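Side-chain contact in glutathione S-transferase-3 (Necator americanus, PDB 3W8S), which probably catalyses the conjugation of glutathione to electrophilic substrates, releasing a halide anion from organic halides, as a sigma-class member of the glutathione transferase superfamily: residues E130-F133 and G134-N138. Sequence-based numbering, arbitrary orientation.
Sequences EKFF and GFMTN
Met136 CG sits over one face of the Phe132 ring, displaced toward its rim, in a CH-pi contact 3.9 Å from the centroid. The sulfur follows obliquely: Met136 SD lies 4.4 Å from the centroid of Phe132, 40° off the ring normal, which makes this a Met-aromatic contact. With CG of Phe132 anti to the backbone N (chi1 174°), the ring leans slightly toward the C-terminal end of the helix. Chi1 of Met136 (-66°) lays CG over the face, and the bend at chi2 brings SD to 3.8 Å from both CE1 and CZ of Phe132. One face of the Phe135 ring carries Lys131 O, which approaches CD2 of Phe135 to 3.3 Å while accepting the amide N-H of the same residue.

On another side of the helix, Phe133 O takes two bonds from Thr137, from N at 2.8 Å and from OG1 at 2.7 Å, and the two donors reach it from opposite faces of the carbonyl plane. The hydroxyl bond holds the side-chain rotation of the threonine.

Phe132 also stacks on Phe98, Phe133 and Met136 both pack on Leu160 and Ile181, and Phe135 touches Pro47 of the second subunit. The i to i+4 bonds and side-chain pairs are characteristic of an alpha-helix, made amphipathic by buried Phe132, Phe133 and Met136 against exposed Glu130 and Lys131, here helix 117-143 in the all-helical C-terminal domain of the glutathione transferase fold.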
loop_
_atom_site.group_PDB
_atom_site.type_symbol
_atom_site.label_atom_id
_atom_site.label_comp_id
_atom_site.label_asym_id
_atom_site.label_seq_id
_atom_site.Cartn_x
_atom_site.Cartn_y
_atom_site.Cartn_z
ATOM N N GLU A 130 16.479 0.114 11.695
ATOM C CA GLU A 130 17.828 0.092 11.075
ATOM C C GLU A 130 17.751 -0.245 9.558
ATOM O O GLU A 130 18.432 0.369 8.724
ATOM C CB GLU A 130 18.753 -0.926 11.763
ATOM C CG GLU A 130 20.063 -1.150 11.048
ATOM C CD GLU A 130 21.041 -2.091 11.802
ATOM O OE1 GLU A 130 21.306 -1.875 13.034
ATOM O OE2 GLU A 130 21.514 -3.059 11.157
ATOM N N LYS A 131 16.981 -1.262 9.214
ATOM C CA LYS A 131 16.905 -1.593 7.806
ATOM C C LYS A 131 16.178 -0.457 7.043
ATOM O O LYS A 131 16.607 -0.069 5.932
ATOM C CB LYS A 131 16.039 -2.846 7.608
ATOM C CG LYS A 131 16.677 -4.038 8.316
ATOM C CD LYS A 131 15.893 -5.335 8.074
ATOM C CE LYS A 131 14.657 -5.318 8.976
ATOM N NZ LYS A 131 14.037 -6.662 9.036
ATOM N N PHE A 132 15.061 0.001 7.615
ATOM C CA PHE A 132 14.228 1.037 6.905
ATOM C C PHE A 132 15.033 2.380 6.748
ATOM O O PHE A 132 15.149 2.959 5.635
ATOM C CB PHE A 132 12.884 1.225 7.618
ATOM C CG PHE A 132 12.056 2.341 7.044
ATOM C CD1 PHE A 132 11.543 2.241 5.720
ATOM C CD2 PHE A 132 11.754 3.482 7.810
ATOM C CE1 PHE A 132 10.801 3.276 5.166
ATOM C CE2 PHE A 132 10.993 4.531 7.245
ATOM C CZ PHE A 132 10.497 4.407 5.933
ATOM N N PHE A 133 15.645 2.847 7.834
ATOM C CA PHE A 133 16.484 4.048 7.777
ATOM C C PHE A 133 17.684 3.864 6.837
ATOM O O PHE A 133 18.144 4.819 6.215
ATOM C CB PHE A 133 17.018 4.426 9.183
ATOM C CG PHE A 133 16.042 5.164 10.049
ATOM C CD1 PHE A 133 14.659 5.200 9.709
ATOM C CD2 PHE A 133 16.486 5.818 11.233
ATOM C CE1 PHE A 133 13.753 5.868 10.515
ATOM C CE2 PHE A 133 15.564 6.444 12.069
ATOM C CZ PHE A 133 14.206 6.506 11.689
ATOM N N GLY A 134 18.218 2.658 6.722
ATOM C CA GLY A 134 19.310 2.463 5.775
ATOM C C GLY A 134 18.805 2.635 4.358
ATOM O O GLY A 134 19.445 3.294 3.565
ATOM N N PHE A 135 17.655 2.079 4.020
ATOM C CA PHE A 135 17.143 2.338 2.636
ATOM C C PHE A 135 16.814 3.812 2.427
ATOM O O PHE A 135 17.036 4.315 1.335
ATOM C CB PHE A 135 15.885 1.492 2.338
ATOM C CG PHE A 135 16.167 -0.005 2.372
ATOM C CD1 PHE A 135 17.294 -0.517 1.729
ATOM C CD2 PHE A 135 15.289 -0.889 3.017
ATOM C CE1 PHE A 135 17.579 -1.889 1.751
ATOM C CE2 PHE A 135 15.531 -2.288 3.008
ATOM C CZ PHE A 135 16.677 -2.763 2.397
ATOM N N MET A 136 16.189 4.464 3.410
ATOM C CA MET A 136 15.828 5.890 3.241
ATOM C C MET A 136 17.089 6.734 3.088
ATOM O O MET A 136 17.121 7.703 2.290
ATOM C CB MET A 136 15.042 6.419 4.440
ATOM C CG MET A 136 13.647 5.757 4.611
ATOM S SD MET A 136 12.608 5.916 3.115
ATOM C CE MET A 136 12.987 4.363 2.208
ATOM N N THR A 137 18.112 6.419 3.893
ATOM C CA THR A 137 19.403 7.127 3.726
ATOM C C THR A 137 20.033 6.975 2.338
ATOM O O THR A 137 20.627 7.935 1.818
ATOM C CB THR A 137 20.440 6.676 4.803
ATOM O OG1 THR A 137 19.872 6.857 6.118
ATOM C CG2 THR A 137 21.774 7.529 4.672
ATOM N N ASN A 138 19.914 5.807 1.694
ATOM C CA ASN A 138 20.435 5.701 0.283
ATOM C C ASN A 138 19.683 6.694 -0.613
ATOM O O ASN A 138 20.252 7.283 -1.519
ATOM C CB ASN A 138 20.171 4.320 -0.285
ATOM C CG ASN A 138 20.898 3.245 0.444
ATOM O OD1 ASN A 138 21.866 3.511 1.194
ATOM N ND2 ASN A 138 20.422 1.981 0.265
#